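Local coordinates for protein alpha-1,4-endofucoidanase (Mariniflexile fucanivorans, PDB 6DLH) that hydrolyses alpha-1,4-linked fucan chains (fucoidan) internally as a retaining glycoside hydrolase of family GH107, here with its catalytic domain and following Ig-like domains, at residues L46-F56 against T379-E390. Sequence-based numbering, arbitrary orientation.
Sequences LGMLWLPERTF and TWGTPLVRTNLE
Arg54 and Glu390 close the outer end of this contact: NE of the arginine meets OE1 of the glutamate at 2.9 Å in a salt bridge. The oxygen lies nearly in the guanidinium plane, yet the nitrogen comes in well above the carboxylate plane, the two groups being turned 58° apart. Glu390 OE2, which also bonds to Asn59 ND2, sits 3.3 Å from Phe56 CE1. Asn388 OD1 touches Arg54 CD while accepting from Glu390 N in an Asx turn, which fixes the backbone at Glu390. Were Arg54 cut back to an alanine, the Glu390 carboxylate would probably lose its charged mate, and Asn388 OD1 the methylene chain beside it.

Inward, two backbone bonds, Glu53 N to Thr387 O and Leu389 N to Glu53 O, pin the loops together. The Glu53 carboxylate comes obliquely against Thr387, OE2 weakly paired with OG1 and also bound by Asn352. Leu389 CD2 packs on Pro52 CB, and Leu384 sets CD1 over the five-membered ring of Trp50, a CH-pi contact; the indole NE1 bonds to Leu395 O.

At the strand end, Thr382 turns OG1 between its own N and carbonyl carbon (chi1 54°), where it accepts from Leu49 N. Trp380 N bonds to Gly47 O, continuing the parallel pairing of strands 46-49 and 377-379 in the catalytic domain's sheet. Backbone and hydroxyl bonds thus extend that pairing, apolar contacts fill the middle, and solvent probably screens the outer charge pair.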
loop_
_atom_site.group_PDB
_atom_site.type_symbol
_atom_site.label_atom_id
_atom_site.label_comp_id
_atom_site.label_asym_id
_atom_site.label_seq_id
_atom_site.Cartn_x
_atom_site.Cartn_y
_atom_site.Cartn_z
ATOM N N LEU A 46 -18.166 -1.559 9.354
ATOM C CA LEU A 46 -18.096 -0.965 8.029
ATOM C C LEU A 46 -16.631 -0.790 7.636
ATOM O O LEU A 46 -15.880 -0.102 8.329
ATOM C CB LEU A 46 -18.817 0.388 8.071
ATOM C CG LEU A 46 -18.702 1.249 6.812
ATOM C CD1 LEU A 46 -19.336 0.541 5.616
ATOM C CD2 LEU A 46 -19.371 2.596 7.029
ATOM N N GLY A 47 -16.241 -1.399 6.508
ATOM C CA GLY A 47 -14.853 -1.355 6.067
ATOM C C GLY A 47 -14.681 -0.716 4.691
ATOM O O GLY A 47 -15.638 -0.578 3.937
ATOM N N MET A 48 -13.440 -0.322 4.383
ATOM C CA MET A 48 -13.086 0.277 3.107
ATOM C C MET A 48 -11.865 -0.460 2.561
ATOM O O MET A 48 -11.304 -1.318 3.247
ATOM C CB MET A 48 -12.759 1.767 3.270
ATOM C CG MET A 48 -13.805 2.535 4.057
ATOM S SD MET A 48 -13.449 4.304 4.205
ATOM C CE MET A 48 -13.963 4.934 2.607
ATOM N N LEU A 49 -11.466 -0.127 1.325
ATOM C CA LEU A 49 -10.355 -0.809 0.684
ATOM C C LEU A 49 -9.384 0.218 0.120
ATOM O O LEU A 49 -9.795 1.112 -0.620
ATOM C CB LEU A 49 -10.872 -1.726 -0.434
ATOM C CG LEU A 49 -9.776 -2.434 -1.235
ATOM C CD1 LEU A 49 -9.016 -3.411 -0.355
ATOM C CD2 LEU A 49 -10.342 -3.154 -2.456
ATOM N N TRP A 50 -8.096 0.045 0.447
ATOM C CA TRP A 50 -7.038 0.910 -0.055
ATOM C C TRP A 50 -5.948 0.058 -0.699
ATOM O O TRP A 50 -5.178 -0.619 -0.008
ATOM C CB TRP A 50 -6.504 1.802 1.075
ATOM C CG TRP A 50 -5.639 2.939 0.634
ATOM C CD1 TRP A 50 -6.043 4.174 0.216
ATOM C CD2 TRP A 50 -4.199 2.963 0.610
ATOM N NE1 TRP A 50 -4.961 4.961 -0.075
ATOM C CE2 TRP A 50 -3.816 4.244 0.155
ATOM C CE3 TRP A 50 -3.202 2.028 0.920
ATOM C CZ2 TRP A 50 -2.476 4.611 0.016
ATOM C CZ3 TRP A 50 -1.879 2.392 0.782
ATOM C CH2 TRP A 50 -1.526 3.664 0.330
ATOM N N LEU A 51 -5.921 0.064 -2.036
ATOM C CA LEU A 51 -5.119 -0.910 -2.759
ATOM C C LEU A 51 -4.408 -0.231 -3.927
ATOM O O LEU A 51 -4.988 -0.010 -4.991
ATOM C CB LEU A 51 -6.016 -2.077 -3.199
ATOM C CG LEU A 51 -5.360 -3.195 -4.010
ATOM C CD1 LEU A 51 -4.199 -3.822 -3.249
ATOM C CD2 LEU A 51 -6.379 -4.268 -4.388
ATOM N N PRO A 52 -3.123 0.151 -3.753
ATOM C CA PRO A 52 -2.292 0.583 -4.880
ATOM C C PRO A 52 -1.901 -0.613 -5.742
ATOM O O PRO A 52 -1.950 -1.763 -5.289
ATOM C CB PRO A 52 -1.045 1.197 -4.225
ATOM C CG PRO A 52 -1.408 1.340 -2.760
ATOM C CD PRO A 52 -2.425 0.251 -2.465
ATOM N N GLU A 53 -1.513 -0.325 -6.987
ATOM C CA GLU A 53 -1.174 -1.374 -7.931
ATOM C C GLU A 53 0.267 -1.208 -8.413
ATOM O O GLU A 53 0.843 -0.123 -8.317
ATOM C CB GLU A 53 -2.155 -1.362 -9.100
ATOM C CG GLU A 53 -3.556 -1.791 -8.698
ATOM C CD GLU A 53 -4.559 -1.804 -9.835
ATOM O OE1 GLU A 53 -4.130 -2.000 -10.989
ATOM O OE2 GLU A 53 -5.764 -1.611 -9.563
ATOM N N ARG A 54 0.811 -2.310 -8.951
ATOM C CA ARG A 54 2.148 -2.400 -9.526
ATOM C C ARG A 54 3.167 -1.970 -8.476
ATOM O O ARG A 54 3.762 -0.909 -8.591
ATOM C CB ARG A 54 2.214 -1.621 -10.846
ATOM C CG ARG A 54 1.074 -1.961 -11.796
ATOM C CD ARG A 54 1.155 -1.424 -13.218
ATOM N NE ARG A 54 2.215 -2.054 -14.002
ATOM C CZ ARG A 54 2.164 -3.273 -14.542
ATOM N NH1 ARG A 54 1.063 -4.005 -14.460
ATOM N NH2 ARG A 54 3.225 -3.758 -15.164
ATOM N N THR A 55 3.331 -2.795 -7.437
ATOM C CA THR A 55 4.014 -2.376 -6.225
ATOM C C THR A 55 5.484 -2.784 -6.239
ATOM O O THR A 55 6.227 -2.407 -5.338
ATOM C CB THR A 55 3.372 -2.993 -4.977
ATOM O OG1 THR A 55 3.552 -4.407 -5.072
ATOM C CG2 THR A 55 1.904 -2.653 -4.823
ATOM N N PHE A 56 5.886 -3.549 -7.263
ATOM C CA PHE A 56 7.165 -4.244 -7.322
ATOM C C PHE A 56 8.305 -3.277 -7.650
ATOM O O PHE A 56 8.070 -2.164 -8.114
ATOM C CB PHE A 56 7.096 -5.321 -8.408
ATOM C CG PHE A 56 6.422 -4.856 -9.675
ATOM C CD1 PHE A 56 7.030 -3.922 -10.507
ATOM C CD2 PHE A 56 5.166 -5.328 -10.023
ATOM C CE1 PHE A 56 6.398 -3.479 -11.661
ATOM C CE2 PHE A 56 4.539 -4.889 -11.181
ATOM C CZ PHE A 56 5.154 -3.967 -12.001
ATOM N N THR A 379 -16.714 -5.108 3.941
ATOM C CA THR A 379 -15.586 -4.405 3.360
ATOM C C THR A 379 -16.014 -3.879 1.997
ATOM O O THR A 379 -16.082 -4.644 1.043
ATOM C CB THR A 379 -14.380 -5.327 3.137
ATOM O OG1 THR A 379 -14.093 -6.024 4.347
ATOM C CG2 THR A 379 -13.148 -4.566 2.697
ATOM N N TRP A 380 -16.318 -2.582 1.902
ATOM C CA TRP A 380 -16.596 -2.036 0.587
ATOM C C TRP A 380 -15.296 -1.970 -0.199
ATOM O O TRP A 380 -14.282 -1.495 0.310
ATOM C CB TRP A 380 -17.273 -0.661 0.670
ATOM C CG TRP A 380 -18.757 -0.779 0.817
ATOM C CD1 TRP A 380 -19.493 -0.603 1.956
ATOM C CD2 TRP A 380 -19.683 -1.164 -0.212
ATOM N NE1 TRP A 380 -20.821 -0.813 1.695
ATOM C CE2 TRP A 380 -20.965 -1.169 0.376
ATOM C CE3 TRP A 380 -19.554 -1.478 -1.569
ATOM C CZ2 TRP A 380 -22.110 -1.466 -0.361
ATOM C CZ3 TRP A 380 -20.683 -1.776 -2.298
ATOM C CH2 TRP A 380 -21.939 -1.777 -1.691
ATOM N N GLY A 381 -15.348 -2.470 -1.436
ATOM C CA GLY A 381 -14.318 -2.162 -2.408
ATOM C C GLY A 381 -14.489 -0.718 -2.862
ATOM O O GLY A 381 -15.226 -0.460 -3.814
ATOM N N THR A 382 -13.809 0.198 -2.158
ATOM C CA THR A 382 -13.901 1.634 -2.365
ATOM C C THR A 382 -12.869 2.062 -3.400
ATOM O O THR A 382 -11.682 1.815 -3.217
ATOM C CB THR A 382 -13.659 2.389 -1.047
ATOM O OG1 THR A 382 -12.410 1.957 -0.490
ATOM C CG2 THR A 382 -14.768 2.185 -0.035
ATOM N N PRO A 383 -13.271 2.736 -4.503
ATOM C CA PRO A 383 -12.334 3.095 -5.572
ATOM C C PRO A 383 -11.493 4.352 -5.318
ATOM O O PRO A 383 -12.007 5.402 -4.922
ATOM C CB PRO A 383 -13.272 3.364 -6.760
ATOM C CG PRO A 383 -14.546 3.892 -6.121
ATOM C CD PRO A 383 -14.650 3.165 -4.793
ATOM N N LEU A 384 -10.186 4.233 -5.577
ATOM C CA LEU A 384 -9.294 5.377 -5.599
ATOM C C LEU A 384 -9.235 5.907 -7.029
ATOM O O LEU A 384 -9.613 5.203 -7.965
ATOM C CB LEU A 384 -7.913 4.929 -5.113
ATOM C CG LEU A 384 -7.889 4.242 -3.751
ATOM C CD1 LEU A 384 -6.489 3.729 -3.435
ATOM C CD2 LEU A 384 -8.397 5.173 -2.650
ATOM N N VAL A 385 -8.744 7.139 -7.194
ATOM C CA VAL A 385 -8.766 7.807 -8.490
ATOM C C VAL A 385 -7.823 7.126 -9.493
ATOM O O VAL A 385 -8.211 6.899 -10.635
ATOM C CB VAL A 385 -8.489 9.317 -8.343
ATOM C CG1 VAL A 385 -8.100 9.980 -9.664
ATOM C CG2 VAL A 385 -9.671 10.033 -7.700
ATOM N N ARG A 386 -6.581 6.828 -9.081
ATOM C CA ARG A 386 -5.609 6.203 -9.965
ATOM C C ARG A 386 -4.640 5.367 -9.132
ATOM O O ARG A 386 -3.849 5.893 -8.347
ATOM C CB ARG A 386 -4.890 7.268 -10.802
ATOM C CG ARG A 386 -4.177 6.731 -12.037
ATOM C CD ARG A 386 -3.312 7.761 -12.746
ATOM N NE ARG A 386 -4.055 8.926 -13.196
ATOM C CZ ARG A 386 -3.875 10.163 -12.752
ATOM N NH1 ARG A 386 -2.804 10.476 -12.042
ATOM N NH2 ARG A 386 -4.779 11.088 -13.013
ATOM N N THR A 387 -4.698 4.048 -9.317
ATOM C CA THR A 387 -4.041 3.143 -8.390
ATOM C C THR A 387 -2.652 2.728 -8.877
ATOM O O THR A 387 -1.840 2.274 -8.076
ATOM C CB THR A 387 -4.926 1.922 -8.110
ATOM O OG1 THR A 387 -5.240 1.345 -9.379
ATOM C CG2 THR A 387 -6.185 2.275 -7.348
ATOM N N ASN A 388 -2.390 2.865 -10.184
ATOM C CA ASN A 388 -1.133 2.436 -10.790
ATOM C C ASN A 388 0.013 3.341 -10.334
ATOM O O ASN A 388 0.064 4.504 -10.717
ATOM C CB ASN A 388 -1.246 2.437 -12.317
ATOM C CG ASN A 388 0.007 1.994 -13.048
ATOM O OD1 ASN A 388 1.062 1.790 -12.448
ATOM N ND2 ASN A 388 -0.107 1.841 -14.357
ATOM N N LEU A 389 0.942 2.789 -9.543
ATOM C CA LEU A 389 2.038 3.555 -8.965
ATOM C C LEU A 389 3.017 4.057 -10.030
ATOM O O LEU A 389 3.821 4.941 -9.746
ATOM C CB LEU A 389 2.774 2.705 -7.925
ATOM C CG LEU A 389 1.997 2.351 -6.655
ATOM C CD1 LEU A 389 2.771 1.347 -5.806
ATOM C CD2 LEU A 389 1.675 3.591 -5.838
ATOM N N GLU A 390 2.956 3.498 -11.246
ATOM C CA GLU A 390 3.869 3.884 -12.315
ATOM C C GLU A 390 3.264 5.001 -13.166
ATOM O O GLU A 390 3.899 5.456 -14.117
ATOM C CB GLU A 390 4.199 2.690 -13.217
ATOM C CG GLU A 390 4.876 1.529 -12.505
ATOM C CD GLU A 390 5.040 0.259 -13.335
ATOM O OE1 GLU A 390 4.242 0.044 -14.275
ATOM O OE2 GLU A 390 5.972 -0.522 -13.039
HETATM O O HOH W 1 -4.785 0.872 -12.668
#